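Local coordinates for Low molecular weight phosphotyrosine protein phosphatase (Vibrio cholerae serotype O1, PDB 5Z3M), which probably acts as a low molecular weight protein tyrosine phosphatase, removing phosphate from phosphotyrosine, at residues A[16-21]-A[124-129]; A[8-13]-A[87-92]. All coordinates share one frame; numbering follows the deposited sequence.

Contact 1 (A[16-21]-A[124-129]); sequences LCRSPM and PDPYRR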
loop_
_atom_site.group_PDB
_atom_site.type_symbol
_atom_site.label_atom_id
_atom_site.label_comp_id
_atom_site.label_asym_id
_atom_site.label_seq_id
_atom_site.Cartn_x
_atom_site.Cartn_y
_atom_site.Cartn_z
ATOM N N LEU A 16 -9.567 5.970 -7.745
ATOM C CA LEU A 16 -8.361 5.687 -8.502
ATOM C C LEU A 16 -7.296 6.746 -8.246
ATOM O O LEU A 16 -6.153 6.425 -7.920
ATOM C CB LEU A 16 -8.693 5.583 -9.993
ATOM C CG LEU A 16 -9.755 4.526 -10.305
ATOM C CD1 LEU A 16 -9.979 4.371 -11.800
ATOM C CD2 LEU A 16 -9.371 3.195 -9.681
ATOM N N CYS A 17 -7.690 8.009 -8.361
ATOM C CA CYS A 17 -6.746 9.117 -8.294
ATOM C C CYS A 17 -6.808 9.893 -6.982
ATOM O O CYS A 17 -5.975 9.706 -6.104
ATOM C CB CYS A 17 -6.984 10.075 -9.465
ATOM S SG CYS A 17 -6.860 9.318 -11.104
ATOM N N ARG A 18 -7.814 10.750 -6.849
ATOM C CA ARG A 18 -7.806 11.784 -5.821
ATOM C C ARG A 18 -7.983 11.301 -4.386
ATOM O O ARG A 18 -7.310 11.803 -3.490
ATOM C CB ARG A 18 -8.882 12.823 -6.145
ATOM C CG ARG A 18 -8.923 13.186 -7.612
ATOM C CD ARG A 18 -9.969 14.233 -7.891
ATOM N NE ARG A 18 -10.838 13.864 -9.003
ATOM C CZ ARG A 18 -12.125 13.565 -8.865
ATOM N NH1 ARG A 18 -12.683 13.602 -7.666
ATOM N NH2 ARG A 18 -12.858 13.239 -9.920
ATOM N N SER A 19 -8.882 10.350 -4.155
ATOM C CA SER A 19 -9.091 9.855 -2.793
ATOM C C SER A 19 -7.909 9.062 -2.231
ATOM O O SER A 19 -7.597 9.204 -1.050
ATOM C CB SER A 19 -10.363 9.000 -2.684
ATOM O OG SER A 19 -11.024 8.854 -3.924
ATOM N N PRO A 20 -7.257 8.213 -3.050
ATOM C CA PRO A 20 -6.068 7.572 -2.474
ATOM C C PRO A 20 -4.912 8.548 -2.239
ATOM O O PRO A 20 -4.283 8.454 -1.182
ATOM C CB PRO A 20 -5.693 6.509 -3.515
ATOM C CG PRO A 20 -6.420 6.898 -4.755
ATOM C CD PRO A 20 -7.655 7.592 -4.324
ATOM N N MET A 21 -4.646 9.452 -3.185
ATOM C CA MET A 21 -3.649 10.509 -2.983
ATOM C C MET A 21 -3.977 11.266 -1.708
ATOM O O MET A 21 -3.102 11.562 -0.900
ATOM C CB MET A 21 -3.603 11.506 -4.153
ATOM C CG MET A 21 -3.240 10.954 -5.525
ATOM S SD MET A 21 -3.052 12.311 -6.716
ATOM C CE MET A 21 -4.091 11.792 -8.077
ATOM N N PRO A 124 -10.367 19.185 -9.013
ATOM C CA PRO A 124 -10.728 18.799 -10.384
ATOM C C PRO A 124 -10.369 17.339 -10.659
ATOM O O PRO A 124 -9.846 16.683 -9.765
ATOM C CB PRO A 124 -9.896 19.743 -11.258
ATOM C CG PRO A 124 -9.484 20.859 -10.345
ATOM C CD PRO A 124 -9.353 20.253 -8.997
ATOM N N ASP A 125 -10.632 16.854 -11.870
ATOM C CA ASP A 125 -10.514 15.432 -12.193
ATOM C C ASP A 125 -9.278 15.092 -13.042
ATOM O O ASP A 125 -9.291 15.257 -14.262
ATOM C CB ASP A 125 -11.792 14.979 -12.909
ATOM C CG ASP A 125 -11.885 13.466 -13.067
ATOM O OD1 ASP A 125 -11.287 12.722 -12.256
ATOM O OD2 ASP A 125 -12.578 13.025 -14.005
ATOM N N PRO A 126 -8.210 14.598 -12.390
ATOM C CA PRO A 126 -6.938 14.224 -13.023
ATOM C C PRO A 126 -6.987 13.033 -13.988
ATOM O O PRO A 126 -6.023 12.874 -14.735
ATOM C CB PRO A 126 -6.037 13.883 -11.821
ATOM C CG PRO A 126 -6.970 13.654 -10.670
ATOM C CD PRO A 126 -8.111 14.579 -10.920
ATOM N N TYR A 127 -8.057 12.237 -13.983
ATOM C CA TYR A 127 -8.080 10.964 -14.719
ATOM C C TYR A 127 -7.604 11.077 -16.166
ATOM O O TYR A 127 -8.159 11.847 -16.950
ATOM C CB TYR A 127 -9.485 10.355 -14.711
ATOM C CG TYR A 127 -9.537 8.967 -15.329
ATOM C CD1 TYR A 127 -9.012 7.871 -14.657
ATOM C CD2 TYR A 127 -10.100 8.755 -16.584
ATOM C CE1 TYR A 127 -9.044 6.606 -15.213
ATOM C CE2 TYR A 127 -10.139 7.488 -17.147
ATOM C CZ TYR A 127 -9.609 6.418 -16.456
ATOM O OH TYR A 127 -9.642 5.156 -17.005
ATOM N N ARG A 128 -6.570 10.304 -16.500
ATOM C CA ARG A 128 -5.985 10.271 -17.844
ATOM C C ARG A 128 -5.458 11.633 -18.312
ATOM O O ARG A 128 -5.519 11.949 -19.502
ATOM C CB ARG A 128 -7.009 9.730 -18.855
ATOM C CG ARG A 128 -6.538 8.518 -19.653
ATOM C CD ARG A 128 -7.679 7.531 -19.883
ATOM N NE ARG A 128 -7.917 7.256 -21.298
ATOM C CZ ARG A 128 -8.644 6.239 -21.751
ATOM N NH1 ARG A 128 -9.198 5.388 -20.900
ATOM N NH2 ARG A 128 -8.810 6.067 -23.055
ATOM N N ARG A 129 -4.938 12.430 -17.377
ATOM C CA ARG A 129 -4.328 13.717 -17.715
ATOM C C ARG A 129 -2.808 13.667 -17.625
ATOM O O ARG A 129 -2.236 12.669 -17.188
ATOM C CB ARG A 129 -4.842 14.830 -16.801
ATOM C CG ARG A 129 -6.269 15.259 -17.059
ATOM C CD ARG A 129 -6.448 15.696 -18.500
ATOM N NE ARG A 129 -7.473 16.724 -18.637
ATOM C CZ ARG A 129 -7.216 18.025 -18.738
ATOM N NH1 ARG A 129 -5.962 18.457 -18.723
ATOM N NH2 ARG A 129 -8.210 18.893 -18.857
#

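Contact 2 (A[8-13]-A[87-92]); sequences VLVVCT and YAMDRT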
loop_
_atom_site.group_PDB
_atom_site.type_symbol
_atom_site.label_atom_id
_atom_site.label_comp_id
_atom_site.label_asym_id
_atom_site.label_seq_id
_atom_site.Cartn_x
_atom_site.Cartn_y
_atom_site.Cartn_z
ATOM N N VAL A 8 -11.853 8.601 9.378
ATOM C CA VAL A 8 -12.118 9.517 8.278
ATOM C C VAL A 8 -12.140 8.777 6.945
ATOM O O VAL A 8 -11.335 7.874 6.717
ATOM C CB VAL A 8 -11.070 10.650 8.239
ATOM C CG1 VAL A 8 -11.279 11.546 7.032
ATOM C CG2 VAL A 8 -11.146 11.472 9.513
ATOM N N LEU A 9 -13.085 9.143 6.082
ATOM C CA LEU A 9 -13.143 8.590 4.737
ATOM C C LEU A 9 -12.989 9.715 3.736
ATOM O O LEU A 9 -13.336 10.861 4.018
ATOM C CB LEU A 9 -14.458 7.849 4.489
ATOM C CG LEU A 9 -14.409 6.483 3.787
ATOM C CD1 LEU A 9 -15.807 5.986 3.461
ATOM C CD2 LEU A 9 -13.558 6.479 2.530
ATOM N N VAL A 10 -12.469 9.374 2.567
ATOM C CA VAL A 10 -12.325 10.314 1.478
ATOM C C VAL A 10 -12.927 9.642 0.246
ATOM O O VAL A 10 -12.730 8.445 0.033
ATOM C CB VAL A 10 -10.845 10.702 1.281
ATOM C CG1 VAL A 10 -10.615 11.246 -0.079
ATOM C CG2 VAL A 10 -10.439 11.719 2.325
ATOM N N VAL A 11 -13.701 10.391 -0.533
ATOM C CA VAL A 11 -14.415 9.808 -1.663
ATOM C C VAL A 11 -14.172 10.567 -2.958
ATOM O O VAL A 11 -14.186 11.795 -2.965
ATOM C CB VAL A 11 -15.940 9.770 -1.413
ATOM C CG1 VAL A 11 -16.612 8.904 -2.452
ATOM C CG2 VAL A 11 -16.251 9.258 -0.014
ATOM N N CYS A 12 -13.937 9.831 -4.043
ATOM C CA CYS A 12 -14.007 10.394 -5.390
ATOM C C CYS A 12 -14.860 9.487 -6.264
ATOM O O CYS A 12 -15.551 8.603 -5.751
ATOM C CB CYS A 12 -12.612 10.580 -5.995
ATOM S SG CYS A 12 -11.685 9.051 -6.229
ATOM N N THR A 13 -14.805 9.697 -7.576
ATOM C CA THR A 13 -15.609 8.899 -8.494
ATOM C C THR A 13 -15.215 7.425 -8.421
ATOM O O THR A 13 -16.037 6.578 -8.066
ATOM C CB THR A 13 -15.486 9.387 -9.958
ATOM O OG1 THR A 13 -15.781 10.788 -10.034
ATOM C CG2 THR A 13 -16.448 8.629 -10.858
ATOM N N TYR A 87 -15.150 13.068 3.408
ATOM C CA TYR A 87 -14.785 14.193 2.566
ATOM C C TYR A 87 -14.943 13.868 1.089
ATOM O O TYR A 87 -14.644 12.757 0.640
ATOM C CB TYR A 87 -13.359 14.651 2.895
ATOM C CG TYR A 87 -13.255 15.167 4.312
ATOM C CD1 TYR A 87 -13.605 16.473 4.618
ATOM C CD2 TYR A 87 -12.842 14.341 5.346
ATOM C CE1 TYR A 87 -13.530 16.948 5.914
ATOM C CE2 TYR A 87 -12.762 14.806 6.646
ATOM C CZ TYR A 87 -13.107 16.110 6.924
ATOM O OH TYR A 87 -13.028 16.573 8.217
ATOM N N ALA A 88 -15.458 14.850 0.356
ATOM C CA ALA A 88 -15.694 14.732 -1.075
ATOM C C ALA A 88 -14.676 15.585 -1.823
ATOM O O ALA A 88 -14.330 16.679 -1.368
ATOM C CB ALA A 88 -17.112 15.158 -1.418
ATOM N N MET A 89 -14.208 15.088 -2.968
ATOM C CA MET A 89 -13.192 15.778 -3.762
ATOM C C MET A 89 -13.787 16.889 -4.621
ATOM O O MET A 89 -13.388 18.049 -4.497
ATOM C CB MET A 89 -12.436 14.782 -4.651
ATOM C CG MET A 89 -11.677 13.675 -3.927
ATOM S SD MET A 89 -10.355 14.264 -2.844
ATOM C CE MET A 89 -11.202 14.330 -1.272
ATOM N N ASP A 90 -14.715 16.532 -5.508
ATOM C CA ASP A 90 -15.469 17.545 -6.249
ATOM C C ASP A 90 -16.949 17.423 -5.871
ATOM O O ASP A 90 -17.329 16.465 -5.198
ATOM C CB ASP A 90 -15.232 17.435 -7.773
ATOM C CG ASP A 90 -15.942 16.252 -8.422
ATOM O OD1 ASP A 90 -16.435 15.361 -7.713
ATOM O OD2 ASP A 90 -15.988 16.204 -9.669
ATOM N N ARG A 91 -17.782 18.385 -6.254
ATOM C CA ARG A 91 -19.162 18.375 -5.774
ATOM C C ARG A 91 -20.028 17.347 -6.500
ATOM O O ARG A 91 -21.083 16.958 -5.995
ATOM C CB ARG A 91 -19.782 19.767 -5.890
ATOM C CG ARG A 91 -20.047 20.234 -7.301
ATOM C CD ARG A 91 -21.095 21.335 -7.290
ATOM N NE ARG A 91 -21.078 22.109 -8.524
ATOM C CZ ARG A 91 -21.600 21.693 -9.672
ATOM N NH1 ARG A 91 -22.173 20.497 -9.752
ATOM N NH2 ARG A 91 -21.544 22.465 -10.748
ATOM N N THR A 92 -19.584 16.904 -7.674
ATOM C CA THR A 92 -20.246 15.794 -8.349
ATOM C C THR A 92 -20.112 14.539 -7.477
ATOM O O THR A 92 -21.024 13.711 -7.425
ATOM C CB THR A 92 -19.665 15.537 -9.766
ATOM O OG1 THR A 92 -19.762 16.729 -10.555
ATOM C CG2 THR A 92 -20.430 14.430 -10.469
#

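Contact 1 (A[16-21]-A[124-129])
Different first torsions bring R18 and D125 together. In R18, CG lies beside the backbone N (chi1 -43°); the chain is extended at chi2 and bends at chi3, and the guanidinium group lies beside D125 and P126. In D125, CG lies anti to the backbone N (chi1 -170°), which swings the carboxylate toward the arginine. The result is a salt bridge: R18 NH2 donates to D125 OD1 at 2.9 Å. The acceptor lies close to the guanidinium plane. The donor, however, comes in from above the carboxylate plane, and the two planes are 84° apart. One N-H carries the bridge; the groups do not pair side by side in one plane. P124 O is also close, 3.1 Å from R18 NE, but the angle is too poor for a hydrogen bond.

P126 packs beside the polar pair. Its CD sits at the edge of the guanidinium group, 3.4 Å from R18 NE. Its CG is 3.8 Å from C17 CB, and M21 CE approaches the same ring atom at 4.3 Å. Y127 follows in a type II turn from P126 to R129. The Y127 side chain runs beside that of L16, pointing the same way, with CE1 4.2 Å from L16 CD1. C17 SG comes to the ring edge, 4.4 Å from Y127 CD1. F133 and F134 of helix 131-155 also touch P126.

R18 and D125 are predicted active-site residues, D125 as the proton donor. R18 closes the CX5R phosphate-binding loop of this family, which begins at C12. A bound buffer sulfonate, perhaps mimicking the substrate phosphate, meets R18 NE and C17 N. R18 uses NE for the sulfonate and NH2 for D125, so the predicted acid is placed next to the anion site, as expected of a phosphatase of this family.

Contact 2 (A[8-13]-A[87-92])
Two neighbouring parallel strands of the central sheet, 7-12 and 85-88, pair where strand 7-12 leads into the phosphate-binding loop, which begins at C12. V10 bridges to Y87 and V11 to A88. Three backbone hydrogen bonds join the segments. Y87 N donates to L9 O at 2.9 Å, and V11 N donates to Y87 O at 2.8 Å. Beyond the second bridge, M89 N reaches V11 O over a longer 3.3 Å. L9 and V11 bond to Y87, and V11 also to M89 just past the strand, the alternation of a parallel pair.

The side chains of V10 and Y87 share one face of the sheet. V11 and A88 are on the other. V8 CG1 meets the Y87 ring at its edge and in its plane, 3.6 Å from CE2. V10 CG2 meets the same tyrosine at its root, 4.2 Å from Y87 CB. The other methyl of V10, CG1, is 3.4 Å from M89 CE. The M89 chain is bent at chi2 (-62°) and again at chi3; the methyl folds back to V10, and the two side chains cross at about a right angle. Nearer its root, M89 CG lies 3.8 Å from C12 CB. M89 thus packs beside C12, the predicted nucleophile; it also touches R18.

Past M89, D90 is the N-cap of helix 91-98, and its OD1 accepts from N93 N. The valine-tyrosine face is covered partly by helix 131-155: W152 hydrogen-bonds to Y87 OH and packs on V8, while L148 also touches Y87. S19 of helix 18-32 packs on V10. Across the sheet, L97 and L94 of helix 91-98 cover V11 and A88. On its other side, strand 7-12 is flanked by strand 38-43, which bonds to V8.

Overall arrangement
The two contacts are neighbours, with centres about 11 Å apart, and they touch through R18, which packs on C12 and M89. Their segments alternate along the chain: 8-13, 16-21, 87-92, then 124-129. Strand 7-12 runs directly through the phosphate-binding loop into helix 18-32, so contact 2 holds the start of that loop and contact 1 its end and the first turn of the helix. Contact 2 is within the parallel sheet, between strands 7-12 and 85-88. Contact 1 adds the loop ahead of helix 131-155. Together they bring the predicted active-site residues C12, R18 and D125 around one pocket, where a buffer molecule is bound.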